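Local atomic coordinates of platelet aggregation factor Sm-hPAF (Streptococcus mitis, PDB entry 4GWI), a protein that binds fucosylated glycans such as the Lewis y antigen through this F-type lectin domain and, as a cholesterol-dependent cytolysin, probably forms pores in host membranes. Residues Ala18-Thr23 and Ser45-Asn50; Trp56-Leu61 and Tyr124-Leu129; Thr49-Asn54 and Asn133-Leu138; Thr30-Gly35 and Ala139-Phe144. The protein carries 2 engineered substitutions. All coordinates share one frame; numbering follows the deposited sequence.

Interaction 1. Residues Ala18-Thr23 and Ser45-Asn50. With CA (calcium ion), chain F; FUC (alpha-L-fucopyranose), chain B.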
loop_
_atom_site.group_PDB
_atom_site.type_symbol
_atom_site.label_atom_id
_atom_site.label_comp_id
_atom_site.label_asym_id
_atom_site.label_seq_id
_atom_site.Cartn_x
_atom_site.Cartn_y
_atom_site.Cartn_z
ATOM N N ALA A 18 9.567 -4.002 -3.906
ATOM C CA ALA A 18 8.315 -4.274 -3.130
ATOM C C ALA A 18 8.368 -5.716 -2.795
ATOM O O ALA A 18 8.940 -6.606 -3.476
ATOM C CB ALA A 18 7.022 -3.903 -3.928
ATOM N N SER A 19 7.654 -6.001 -1.718
ATOM C CA SER A 19 7.568 -7.420 -1.233
ATOM C C SER A 19 6.235 -7.560 -0.487
ATOM O O SER A 19 5.552 -6.603 -0.175
ATOM C CB SER A 19 8.725 -7.835 -0.296
ATOM O OG SER A 19 8.736 -7.019 0.838
ATOM N N GLN A 20 5.855 -8.821 -0.230
ATOM C CA GLN A 20 4.596 -9.018 0.489
ATOM C C GLN A 20 4.684 -10.411 1.200
ATOM O O GLN A 20 5.620 -11.217 0.964
ATOM C CB GLN A 20 3.379 -8.888 -0.513
ATOM C CG GLN A 20 3.453 -9.970 -1.622
ATOM C CD GLN A 20 2.467 -9.703 -2.722
ATOM O OE1 GLN A 20 1.809 -8.666 -2.751
ATOM N NE2 GLN A 20 2.386 -10.651 -3.695
ATOM N N SER A 21 3.714 -10.607 2.055
ATOM C CA SER A 21 3.736 -11.831 2.916
ATOM C C SER A 21 3.676 -13.139 2.179
ATOM O O SER A 21 4.314 -14.101 2.669
ATOM C CB SER A 21 2.568 -11.664 3.967
ATOM O OG SER A 21 1.334 -11.489 3.331
ATOM N N SER A 22 3.010 -13.251 1.053
ATOM C CA SER A 22 3.056 -14.391 0.224
ATOM C C SER A 22 2.456 -13.911 -1.122
ATOM O O SER A 22 1.884 -12.797 -1.174
ATOM C CB SER A 22 2.088 -15.499 0.800
ATOM O OG SER A 22 0.756 -14.998 1.045
ATOM N N THR A 23 2.511 -14.792 -2.134
ATOM C CA THR A 23 1.963 -14.445 -3.450
ATOM C C THR A 23 1.056 -15.529 -3.954
ATOM O O THR A 23 1.464 -16.705 -3.835
ATOM C CB THR A 23 3.167 -14.220 -4.447
ATOM O OG1 THR A 23 4.007 -13.149 -3.892
ATOM C CG2 THR A 23 2.646 -13.822 -5.834
ATOM N N SER A 45 -2.353 -5.744 -13.066
ATOM C CA SER A 45 -1.611 -4.671 -12.359
ATOM C C SER A 45 -2.068 -4.622 -10.886
ATOM O O SER A 45 -1.869 -3.580 -10.232
ATOM C CB SER A 45 -1.817 -3.304 -13.077
ATOM O OG SER A 45 -0.757 -2.405 -12.600
ATOM N N VAL A 46 -2.617 -5.748 -10.375
ATOM C CA VAL A 46 -3.092 -5.777 -8.973
ATOM C C VAL A 46 -2.381 -6.936 -8.286
ATOM O O VAL A 46 -2.215 -8.032 -8.849
ATOM C CB VAL A 46 -4.639 -6.010 -8.918
ATOM C CG1 VAL A 46 -5.144 -6.111 -7.471
ATOM C CG2 VAL A 46 -5.425 -4.895 -9.735
ATOM N N THR A 47 -1.967 -6.676 -7.029
ATOM C CA THR A 47 -1.214 -7.740 -6.301
ATOM C C THR A 47 -2.216 -8.723 -5.654
ATOM O O THR A 47 -3.443 -8.480 -5.644
ATOM C CB THR A 47 -0.447 -7.123 -5.124
ATOM O OG1 THR A 47 -1.347 -6.570 -4.125
ATOM C CG2 THR A 47 0.452 -5.910 -5.524
ATOM N N HIS A 48 -1.637 -9.814 -5.101
ATOM C CA HIS A 48 -2.532 -10.781 -4.357
ATOM C C HIS A 48 -1.669 -11.655 -3.512
ATOM O O HIS A 48 -0.708 -12.278 -4.010
ATOM C CB HIS A 48 -3.246 -11.686 -5.443
ATOM C CG HIS A 48 -4.533 -12.289 -4.993
ATOM N ND1 HIS A 48 -4.682 -13.044 -3.839
ATOM C CD2 HIS A 48 -5.759 -12.279 -5.651
ATOM C CE1 HIS A 48 -5.990 -13.463 -3.781
ATOM N NE2 HIS A 48 -6.648 -12.989 -4.870
ATOM N N THR A 49 -1.978 -11.683 -2.201
ATOM C CA THR A 49 -1.284 -12.649 -1.340
ATOM C C THR A 49 -2.165 -13.926 -1.177
ATOM O O THR A 49 -3.281 -13.994 -1.723
ATOM C CB THR A 49 -1.059 -12.111 0.060
ATOM O OG1 THR A 49 -2.316 -11.891 0.727
ATOM C CG2 THR A 49 -0.367 -10.673 0.072
ATOM N N ASN A 50 -1.597 -14.887 -0.438
ATOM C CA ASN A 50 -2.478 -15.999 -0.074
ATOM C C ASN A 50 -3.590 -15.462 0.826
ATOM O O ASN A 50 -3.520 -14.420 1.434
ATOM C CB ASN A 50 -1.652 -16.988 0.714
ATOM C CG ASN A 50 -0.569 -17.677 -0.113
ATOM O OD1 ASN A 50 -0.698 -17.808 -1.326
ATOM N ND2 ASN A 50 0.399 -18.282 0.584
HETATM CA CA CA F . -0.534 -1.409 -10.478
HETATM C C1 FUC B . -11.688 -13.681 -7.973
HETATM C C2 FUC B . -11.767 -13.959 -6.483
HETATM C C3 FUC B . -10.780 -15.009 -6.075
HETATM C C4 FUC B . -9.396 -14.522 -6.448
HETATM C C5 FUC B . -9.407 -14.268 -7.940
HETATM C C6 FUC B . -8.059 -13.808 -8.446
HETATM O O2 FUC B . -13.080 -14.392 -6.168
HETATM O O3 FUC B . -10.876 -15.202 -4.722
HETATM O O4 FUC B . -9.119 -13.359 -5.715
HETATM O O5 FUC B . -10.371 -13.318 -8.287
HETATM O O HOH W 1 -0.519 -7.518 -1.775
#
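One direct hydrogen bond joins the two segments: the backbone N-H of N50 donates to S22 OG over 2.8 Å. S22 OG sits between its own backbone N and carbonyl carbon (chi1 52°), the crowded position, and E52 grips the same hydroxyl as well as that of S21. Weaker CA-H...O contacts run alongside, T49 CA lying 3.2 Å from S22 O while T23 CA approaches H48 O.

A water carries the second polar link. It donates to Q20 OE1 and accepts from T47 OG1, so two side chains that slide past each other in opposite directions are bridged at their tips. The amide of Q20 cannot easily turn, because NE2 donates almost straight, and within the amide plane, to T23 OG1 at 3.0 Å and is also bonded to G27 O. T47 OG1 has a further partner in the backbone N of L138.

In this F-type lectin fold, 45-50 belongs to the long loop between strands 17-20 and 56-61, and it spans two sites. S45 binds calcium through both O and OG. Three residues on, H48 NE2 and fucose O4 are hydrogen-bonded at 2.6 Å in the ring plane, while H48 ND1 donates in plane to a lone pair of T49 O at 2.7 Å, which fixes the ring's rotation.

The T49 methyl CG2 lies 3.3 Å from S22 O and crosses the Q20 chain obliquely.

Interaction 2. Residues Trp56-Leu61 and Tyr124-Leu129. With MG (magnesium ion), chain E.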
loop_
_atom_site.group_PDB
_atom_site.type_symbol
_atom_site.label_atom_id
_atom_site.label_comp_id
_atom_site.label_asym_id
_atom_site.label_seq_id
_atom_site.Cartn_x
_atom_site.Cartn_y
_atom_site.Cartn_z
ATOM N N TRP A 56 0.361 -8.803 4.444
ATOM C CA TRP A 56 0.931 -7.457 4.357
ATOM C C TRP A 56 1.677 -7.289 3.002
ATOM O O TRP A 56 2.029 -8.262 2.351
ATOM C CB TRP A 56 1.880 -7.126 5.581
ATOM C CG TRP A 56 3.048 -8.107 5.713
ATOM C CD1 TRP A 56 3.086 -9.278 6.526
ATOM C CD2 TRP A 56 4.263 -8.170 4.915
ATOM N NE1 TRP A 56 4.293 -9.941 6.351
ATOM C CE2 TRP A 56 5.041 -9.333 5.391
ATOM C CE3 TRP A 56 4.865 -7.311 3.964
ATOM C CZ2 TRP A 56 6.276 -9.709 4.794
ATOM C CZ3 TRP A 56 6.088 -7.678 3.396
ATOM C CH2 TRP A 56 6.788 -8.867 3.802
ATOM N N TRP A 57 1.922 -6.014 2.688
ATOM C CA TRP A 57 2.694 -5.644 1.469
ATOM C C TRP A 57 3.570 -4.479 1.881
ATOM O O TRP A 57 3.180 -3.659 2.757
ATOM C CB TRP A 57 1.624 -5.206 0.438
ATOM C CG TRP A 57 2.283 -4.626 -0.802
ATOM C CD1 TRP A 57 2.578 -5.332 -2.029
ATOM C CD2 TRP A 57 2.704 -3.259 -1.009
ATOM N NE1 TRP A 57 3.200 -4.430 -2.939
ATOM C CE2 TRP A 57 3.260 -3.214 -2.363
ATOM C CE3 TRP A 57 2.667 -2.088 -0.215
ATOM C CZ2 TRP A 57 3.833 -2.058 -2.875
ATOM C CZ3 TRP A 57 3.229 -0.918 -0.731
ATOM C CH2 TRP A 57 3.734 -0.902 -2.076
ATOM N N GLN A 58 4.773 -4.343 1.293
ATOM C CA GLN A 58 5.694 -3.276 1.688
ATOM C C GLN A 58 6.443 -2.775 0.462
ATOM O O GLN A 58 6.746 -3.574 -0.459
ATOM C CB GLN A 58 6.707 -3.887 2.663
ATOM C CG GLN A 58 7.757 -2.861 3.124
ATOM C CD GLN A 58 8.625 -3.586 4.137
ATOM O OE1 GLN A 58 9.615 -4.221 3.757
ATOM N NE2 GLN A 58 8.161 -3.553 5.357
ATOM N N VAL A 59 6.739 -1.459 0.440
ATOM C CA VAL A 59 7.714 -0.964 -0.551
ATOM C C VAL A 59 8.900 -0.355 0.237
ATOM O O VAL A 59 8.736 0.312 1.279
ATOM C CB VAL A 59 7.049 0.066 -1.464
ATOM C CG1 VAL A 59 6.358 1.215 -0.664
ATOM C CG2 VAL A 59 8.096 0.588 -2.553
ATOM N N ASP A 60 10.091 -0.612 -0.319
ATOM C CA ASP A 60 11.387 0.002 0.192
ATOM C C ASP A 60 11.639 1.196 -0.667
ATOM O O ASP A 60 11.964 1.051 -1.903
ATOM C CB ASP A 60 12.463 -1.054 0.085
ATOM C CG ASP A 60 13.785 -0.562 0.585
ATOM O OD1 ASP A 60 13.876 0.603 0.913
ATOM O OD2 ASP A 60 14.706 -1.411 0.520
ATOM N N LEU A 61 11.569 2.385 -0.116
ATOM C CA LEU A 61 11.850 3.625 -0.892
ATOM C C LEU A 61 13.326 3.756 -1.233
ATOM O O LEU A 61 13.662 4.692 -2.033
ATOM C CB LEU A 61 11.365 4.863 -0.138
ATOM C CG LEU A 61 9.882 4.871 0.234
ATOM C CD1 LEU A 61 9.511 6.059 1.077
ATOM C CD2 LEU A 61 8.975 4.843 -1.038
ATOM N N TYR A 124 10.459 2.719 4.666
ATOM C CA TYR A 124 9.513 1.672 4.195
ATOM C C TYR A 124 8.110 2.115 4.402
ATOM O O TYR A 124 7.755 2.767 5.435
ATOM C CB TYR A 124 9.747 0.356 4.959
ATOM C CG TYR A 124 11.140 -0.235 4.813
ATOM C CD1 TYR A 124 12.203 0.185 5.692
ATOM C CD2 TYR A 124 11.471 -1.082 3.750
ATOM C CE1 TYR A 124 13.485 -0.318 5.577
ATOM C CE2 TYR A 124 12.756 -1.652 3.657
ATOM C CZ TYR A 124 13.745 -1.288 4.570
ATOM O OH TYR A 124 15.039 -1.735 4.377
ATOM N N VAL A 125 7.183 1.712 3.476
ATOM C CA VAL A 125 5.755 1.962 3.618
ATOM C C VAL A 125 5.090 0.589 3.605
ATOM O O VAL A 125 5.381 -0.204 2.624
ATOM C CB VAL A 125 5.221 2.840 2.468
ATOM C CG1 VAL A 125 3.680 2.987 2.629
ATOM C CG2 VAL A 125 5.933 4.192 2.477
ATOM N N LYS A 126 4.276 0.275 4.592
ATOM C CA LYS A 126 3.712 -1.082 4.654
ATOM C C LYS A 126 2.195 -0.956 4.802
ATOM O O LYS A 126 1.708 -0.048 5.476
ATOM C CB LYS A 126 4.383 -1.756 5.861
ATOM C CG LYS A 126 4.060 -3.160 6.045
ATOM C CD LYS A 126 5.095 -3.679 7.129
ATOM C CE LYS A 126 4.760 -5.154 7.167
ATOM N NZ LYS A 126 5.150 -5.560 8.533
ATOM N N VAL A 127 1.459 -1.900 4.187
ATOM C CA VAL A 127 -0.004 -2.005 4.374
ATOM C C VAL A 127 -0.136 -3.358 5.065
ATOM O O VAL A 127 0.317 -4.369 4.556
ATOM C CB VAL A 127 -0.787 -1.958 3.032
ATOM C CG1 VAL A 127 -2.302 -2.191 3.284
ATOM C CG2 VAL A 127 -0.467 -0.634 2.320
ATOM N N GLU A 128 -0.863 -3.361 6.192
ATOM C CA GLU A 128 -0.988 -4.644 7.006
ATOM C C GLU A 128 -2.472 -4.868 7.251
ATOM O O GLU A 128 -3.130 -4.052 7.907
ATOM C CB GLU A 128 -0.360 -4.441 8.396
ATOM C CG GLU A 128 1.120 -4.295 8.339
ATOM C CD GLU A 128 1.800 -4.137 9.732
ATOM O OE1 GLU A 128 1.091 -3.889 10.724
ATOM O OE2 GLU A 128 3.058 -4.231 9.765
ATOM N N LEU A 129 -2.976 -6.014 6.776
ATOM C CA LEU A 129 -4.357 -6.395 7.146
ATOM C C LEU A 129 -4.363 -6.932 8.572
ATOM O O LEU A 129 -3.399 -7.521 8.975
ATOM C CB LEU A 129 -4.950 -7.451 6.227
ATOM C CG LEU A 129 -5.168 -7.041 4.778
ATOM C CD1 LEU A 129 -5.880 -8.166 4.003
ATOM C CD2 LEU A 129 -5.872 -5.692 4.636
HETATM MG MG MG E . 15.202 -3.533 0.574
HETATM O O HOH W 2 8.000 -6.489 6.978
HETATM O O HOH W 3 15.960 -3.410 2.681
HETATM O O HOH W 4 13.591 -4.264 1.151
HETATM O O HOH W 5 16.120 -5.482 0.509
#
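K126 runs fully extended, its CG anti to the backbone N (chi1 -175°), whereas W56 takes the crowded position between N and carbonyl carbon (chi1 58°); these torsions lay the lysine end over one face of the indole. K126 NZ stands 4.5 Å from the centroid of the five-membered ring of W56, a cation-pi contact. E128 OE2 binds K126 NZ in a salt bridge of 2.8 Å through its anti lone pair. D60 and Y124 point the same way, with D60 CG 3.4 Å from Y124 CE2. D60 OD2, 2.2 Å from magnesium, shares it with Q17; a water on the metal bonds Y124 OH, and D60 OD1 accepts from G62 N and salt-bridges R123. Two hydrogen-bonded pairs, W57 with V127 and V59 with V125, zip neighbouring antiparallel strands of the five-stranded sheet and contribute to its buried face. That face is mainly apolar, W57 NE1 being satisfied by A29 O; on the other, W56 and E128 probably stabilise the K126 ammonium, and magnesium and R123 the D60 carboxylate.

Interaction 3. Residues Thr49-Asn54 and Asn133-Leu138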
loop_
_atom_site.group_PDB
_atom_site.type_symbol
_atom_site.label_atom_id
_atom_site.label_comp_id
_atom_site.label_asym_id
_atom_site.label_seq_id
_atom_site.Cartn_x
_atom_site.Cartn_y
_atom_site.Cartn_z
ATOM N N THR A 49 -1.978 -11.683 -2.201
ATOM C CA THR A 49 -1.284 -12.649 -1.340
ATOM C C THR A 49 -2.165 -13.926 -1.177
ATOM O O THR A 49 -3.281 -13.994 -1.723
ATOM C CB THR A 49 -1.059 -12.111 0.060
ATOM O OG1 THR A 49 -2.316 -11.891 0.727
ATOM C CG2 THR A 49 -0.367 -10.673 0.072
ATOM N N ASN A 50 -1.597 -14.887 -0.438
ATOM C CA ASN A 50 -2.478 -15.999 -0.074
ATOM C C ASN A 50 -3.590 -15.462 0.826
ATOM O O ASN A 50 -3.520 -14.420 1.434
ATOM C CB ASN A 50 -1.652 -16.988 0.714
ATOM C CG ASN A 50 -0.569 -17.677 -0.113
ATOM O OD1 ASN A 50 -0.698 -17.808 -1.326
ATOM N ND2 ASN A 50 0.399 -18.282 0.584
ATOM N N PHE A 51 -4.628 -16.298 0.954
ATOM C CA PHE A 51 -5.595 -16.105 2.048
ATOM C C PHE A 51 -4.859 -16.522 3.287
ATOM O O PHE A 51 -4.389 -17.705 3.413
ATOM C CB PHE A 51 -6.801 -17.057 1.881
ATOM C CG PHE A 51 -7.807 -16.649 0.883
ATOM C CD1 PHE A 51 -9.126 -16.175 1.277
ATOM C CD2 PHE A 51 -7.523 -16.758 -0.469
ATOM C CE1 PHE A 51 -10.029 -15.796 0.304
ATOM C CE2 PHE A 51 -8.416 -16.317 -1.424
ATOM C CZ PHE A 51 -9.697 -15.851 -1.054
ATOM N N GLU A 52 -4.622 -15.599 4.211
ATOM C CA GLU A 52 -3.785 -15.882 5.375
ATOM C C GLU A 52 -4.131 -14.866 6.430
ATOM O O GLU A 52 -4.877 -13.884 6.161
ATOM C CB GLU A 52 -2.301 -15.863 5.040
ATOM C CG GLU A 52 -1.801 -14.422 4.592
ATOM C CD GLU A 52 -0.358 -14.501 4.174
ATOM O OE1 GLU A 52 0.482 -15.281 4.734
ATOM O OE2 GLU A 52 -0.047 -13.763 3.223
ATOM N N ASP A 53 -3.616 -15.096 7.637
ATOM C CA ASP A 53 -3.789 -14.082 8.679
ATOM C C ASP A 53 -2.769 -12.964 8.590
ATOM O O ASP A 53 -1.587 -13.197 8.340
ATOM C CB ASP A 53 -3.621 -14.759 10.048
ATOM C CG ASP A 53 -4.744 -15.819 10.309
ATOM O OD1 ASP A 53 -5.749 -15.964 9.557
ATOM O OD2 ASP A 53 -4.529 -16.562 11.301
ATOM N N ASN A 54 -3.283 -11.733 8.777
ATOM C CA ASN A 54 -2.379 -10.583 8.856
ATOM C C ASN A 54 -1.458 -10.466 7.599
ATOM O O ASN A 54 -0.278 -10.234 7.724
ATOM C CB ASN A 54 -1.469 -10.676 10.122
ATOM C CG ASN A 54 -2.318 -10.716 11.401
ATOM O OD1 ASN A 54 -3.352 -10.058 11.522
ATOM N ND2 ASN A 54 -1.981 -11.639 12.253
ATOM N N ASN A 133 -7.516 -14.905 7.592
ATOM C CA ASN A 133 -7.815 -15.670 6.394
ATOM C C ASN A 133 -8.350 -14.822 5.250
ATOM O O ASN A 133 -9.367 -15.074 4.629
ATOM C CB ASN A 133 -8.849 -16.787 6.810
ATOM C CG ASN A 133 -9.107 -17.744 5.685
ATOM O OD1 ASN A 133 -10.276 -18.001 5.322
ATOM N ND2 ASN A 133 -8.026 -18.201 5.057
ATOM N N THR A 134 -7.602 -13.701 4.984
ATOM C CA THR A 134 -8.023 -12.702 3.973
ATOM C C THR A 134 -6.747 -12.336 3.136
ATOM O O THR A 134 -5.699 -12.170 3.685
ATOM C CB THR A 134 -8.553 -11.395 4.606
ATOM O OG1 THR A 134 -9.694 -11.768 5.455
ATOM C CG2 THR A 134 -9.077 -10.390 3.595
ATOM N N PRO A 135 -6.899 -12.286 1.826
ATOM C CA PRO A 135 -5.710 -11.897 0.988
ATOM C C PRO A 135 -5.683 -10.394 0.838
ATOM O O PRO A 135 -6.709 -9.730 0.851
ATOM C CB PRO A 135 -5.984 -12.523 -0.400
ATOM C CG PRO A 135 -7.486 -12.700 -0.452
ATOM C CD PRO A 135 -8.059 -12.646 0.967
ATOM N N LEU A 136 -4.446 -9.876 0.718
ATOM C CA LEU A 136 -4.262 -8.421 0.459
ATOM C C LEU A 136 -4.005 -8.278 -1.074
ATOM O O LEU A 136 -3.066 -8.850 -1.611
ATOM C CB LEU A 136 -3.088 -7.906 1.310
ATOM C CG LEU A 136 -2.683 -6.430 0.996
ATOM C CD1 LEU A 136 -3.852 -5.466 1.255
ATOM C CD2 LEU A 136 -1.446 -6.155 1.921
ATOM N N SER A 137 -4.837 -7.409 -1.662
ATOM C CA SER A 137 -4.705 -7.012 -3.087
ATOM C C SER A 137 -4.720 -5.506 -3.217
ATOM O O SER A 137 -5.690 -4.895 -2.804
ATOM C CB SER A 137 -5.864 -7.603 -3.923
ATOM O OG SER A 137 -5.701 -9.040 -4.024
ATOM N N LEU A 138 -3.687 -4.962 -3.833
ATOM C CA LEU A 138 -3.651 -3.510 -4.058
ATOM C C LEU A 138 -3.399 -3.262 -5.547
ATOM O O LEU A 138 -2.493 -3.918 -6.160
ATOM C CB LEU A 138 -2.438 -2.930 -3.269
ATOM C CG LEU A 138 -2.671 -3.073 -1.779
ATOM C CD1 LEU A 138 -1.275 -2.996 -1.071
ATOM C CD2 LEU A 138 -3.534 -1.907 -1.296
#
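The touching parts of these two loops run in roughly opposed directions, 139° apart, without forming a regular strand pair. At one end T49 N donates to L136 O at 3.1 Å, approaching from above the carbonyl plane. Near the other, T134 N reaches E52 O at 3.0 Å, again above that plane, and the backbone N of N133 bonds the anti lone pair of D53 OD1 at 2.8 Å.

T49 closes the first end from its side chain: OG1 receives the N-H of L136 almost straight at 2.9 Å and itself donates to N50 O, so both its donor and acceptor roles are used.

The loops lie at the glycan-binding end of the F-type lectin domain, where F51 is one of the pocket residues and touches a bound fucose. P135 lies over one face of that ring: its CG stands 3.8 Å above the centre of the F51 ring, only 8° off the normal, a CH-pi contact, and CD reaches F51 CD1 at 3.7 Å. With F51 CG beside the backbone N (chi1 -78°), ring and pyrrolidine lie side by side and point the same way. N133 O meets the ring from its edge, 3.5 Å from F51 CD1.

Interaction 4. Residues Thr30-Gly35 and Ala139-Phe144. Unlike the reference sequence in segment 30-35: T30 (reference Ala). With CA (calcium ion), chain F.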
loop_
_atom_site.group_PDB
_atom_site.type_symbol
_atom_site.label_atom_id
_atom_site.label_comp_id
_atom_site.label_asym_id
_atom_site.label_seq_id
_atom_site.Cartn_x
_atom_site.Cartn_y
_atom_site.Cartn_z
ATOM N N THR A 30 5.262 -6.369 -6.984
ATOM C CA THR A 30 5.716 -5.194 -7.792
ATOM C C THR A 30 4.558 -4.643 -8.633
ATOM O O THR A 30 4.667 -3.497 -9.090
ATOM C CB THR A 30 6.880 -5.544 -8.693
ATOM O OG1 THR A 30 6.607 -6.773 -9.390
ATOM C CG2 THR A 30 8.096 -5.780 -7.899
ATOM N N ARG A 31 3.421 -5.346 -8.709
ATOM C CA ARG A 31 2.271 -4.726 -9.457
ATOM C C ARG A 31 1.707 -3.507 -8.803
ATOM O O ARG A 31 0.972 -2.692 -9.420
ATOM C CB ARG A 31 1.184 -5.775 -9.621
ATOM C CG ARG A 31 1.622 -6.873 -10.587
ATOM C CD ARG A 31 0.526 -7.947 -10.585
ATOM N NE ARG A 31 0.958 -8.995 -11.574
ATOM C CZ ARG A 31 0.097 -9.949 -11.980
ATOM N NH1 ARG A 31 0.504 -10.837 -12.954
ATOM N NH2 ARG A 31 -1.141 -10.068 -11.453
ATOM N N ALA A 32 1.969 -3.272 -7.487
ATOM C CA ALA A 32 1.426 -2.073 -6.854
ATOM C C ALA A 32 2.357 -0.862 -6.991
ATOM O O ALA A 32 1.976 0.214 -6.568
ATOM C CB ALA A 32 1.165 -2.366 -5.293
ATOM N N VAL A 33 3.519 -1.090 -7.620
ATOM C CA VAL A 33 4.407 0.072 -7.895
ATOM C C VAL A 33 4.841 0.108 -9.378
ATOM O O VAL A 33 5.885 0.671 -9.748
ATOM C CB VAL A 33 5.659 0.108 -6.934
ATOM C CG1 VAL A 33 5.135 0.418 -5.504
ATOM C CG2 VAL A 33 6.451 -1.199 -7.048
ATOM N N ASP A 34 3.933 -0.386 -10.227
ATOM C CA ASP A 34 4.293 -0.441 -11.645
ATOM C C ASP A 34 3.769 0.763 -12.409
ATOM O O ASP A 34 3.914 0.731 -13.686
ATOM C CB ASP A 34 3.771 -1.772 -12.278
ATOM C CG ASP A 34 2.254 -1.860 -12.294
ATOM O OD1 ASP A 34 1.525 -1.027 -11.802
ATOM O OD2 ASP A 34 1.784 -2.892 -12.899
ATOM N N GLY A 35 3.190 1.772 -11.776
ATOM C CA GLY A 35 2.764 2.975 -12.478
ATOM C C GLY A 35 1.483 2.777 -13.190
ATOM O O GLY A 35 1.129 3.622 -14.084
ATOM N N ALA A 139 -4.192 -2.343 -6.148
ATOM C CA ALA A 139 -3.845 -2.055 -7.534
ATOM C C ALA A 139 -2.629 -1.145 -7.667
ATOM O O ALA A 139 -1.911 -1.170 -8.602
ATOM C CB ALA A 139 -5.079 -1.298 -8.123
ATOM N N GLU A 140 -2.415 -0.279 -6.652
ATOM C CA GLU A 140 -1.224 0.621 -6.697
ATOM C C GLU A 140 -1.117 1.264 -5.302
ATOM O O GLU A 140 -2.128 1.477 -4.629
ATOM C CB GLU A 140 -1.491 1.766 -7.752
ATOM C CG GLU A 140 -0.158 2.465 -8.125
ATOM C CD GLU A 140 0.761 1.696 -9.092
ATOM O OE1 GLU A 140 0.544 0.529 -9.483
ATOM O OE2 GLU A 140 1.842 2.262 -9.405
ATOM N N VAL A 141 0.161 1.507 -4.933
ATOM C CA VAL A 141 0.402 2.383 -3.752
ATOM C C VAL A 141 1.372 3.458 -4.249
ATOM O O VAL A 141 2.441 3.161 -4.847
ATOM C CB VAL A 141 1.122 1.524 -2.675
ATOM C CG1 VAL A 141 1.510 2.459 -1.506
ATOM C CG2 VAL A 141 0.177 0.445 -2.130
ATOM N N GLU A 142 0.945 4.690 -4.054
ATOM C CA GLU A 142 1.796 5.847 -4.490
ATOM C C GLU A 142 2.222 6.601 -3.236
ATOM O O GLU A 142 1.460 6.639 -2.236
ATOM C CB GLU A 142 0.957 6.816 -5.365
ATOM C CG GLU A 142 0.591 6.100 -6.692
ATOM C CD GLU A 142 -0.325 6.990 -7.531
ATOM O OE1 GLU A 142 -0.956 7.968 -7.045
ATOM O OE2 GLU A 142 -0.428 6.627 -8.759
ATOM N N VAL A 143 3.444 7.114 -3.269
ATOM C CA VAL A 143 3.962 7.786 -2.007
ATOM C C VAL A 143 4.560 9.137 -2.429
ATOM O O VAL A 143 5.256 9.204 -3.460
ATOM C CB VAL A 143 5.089 6.934 -1.431
ATOM C CG1 VAL A 143 5.720 7.653 -0.189
ATOM C CG2 VAL A 143 4.548 5.532 -1.019
ATOM N N PHE A 144 4.270 10.187 -1.644
ATOM C CA PHE A 144 4.701 11.549 -2.033
ATOM C C PHE A 144 5.432 12.213 -0.876
ATOM O O PHE A 144 4.976 12.029 0.271
ATOM C CB PHE A 144 3.495 12.369 -2.376
ATOM C CG PHE A 144 2.674 11.733 -3.514
ATOM C CD1 PHE A 144 3.025 11.951 -4.881
ATOM C CD2 PHE A 144 1.615 10.868 -3.190
ATOM C CE1 PHE A 144 2.253 11.296 -5.890
ATOM C CE2 PHE A 144 0.821 10.237 -4.207
ATOM C CZ PHE A 144 1.215 10.429 -5.530
HETATM CA CA CA F . -0.534 -1.409 -10.478
#
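The calcium site of the lectin domain is built where the turn 30-35 meets A139 and E140 of strand 138-145, at its corner. Four ligands of the calcium ion come from these segments: R31 O at 2.2 Å from it, A139 O at 2.3 Å, and the carboxylate oxygens D34 OD1 and E140 OE1. S45, through O and OG, and N36 O complete the seven-oxygen shell. The two carboxylates cross obliquely but are nearly coplanar, 27° apart, and D34 OD1 comes within 3.0 Å of E140 OE1; the cation between them probably offsets the repulsion.

E140 reaches the ion by starting anti to its backbone N (chi1 -164°) and then bending at chi2 (77°). E140 OE2 takes the N-H of G35 at 2.8 Å, from above the carboxylate plane, so one side chain clasps both metal and turn.

Away from the ion, V141 N donates to A32 O over 2.8 Å in the carbonyl plane, and E140 CA makes a CA-H...O contact with the same oxygen. A32 CB lies 4.3 Å from V141 CG2, and W57 packs against both residues. A139 and E140 both face Y73 of strand 64-74, which makes a classic beta bulge; this corner turns A139 O to the metal. Such a calcium, held largely by main-chain oxygens of a loop and a strand corner, is characteristic of F-type lectins.

How the interactions relate
Interaction 2 is a buried strand pairing close to the middle of the domain, and interaction 4 is likewise buried, but it combines calcium ligation with backbone bonds. Interactions 1 and 3 are partly buried loop contacts nearer the glycan. They share T49 and N50, and E52 of interaction 3 accepts the hydroxyls of S21 and S22 from interaction 1. S45 brings interaction 1 to the calcium of interaction 4, while backbone hydrogen bonds link S19 with Q58 and S21 with W56, at the edge strand of the five-stranded sheet and just beyond it. W57 ties interior to loops, touching A32 and V141 of interaction 4 and L136 of interaction 3.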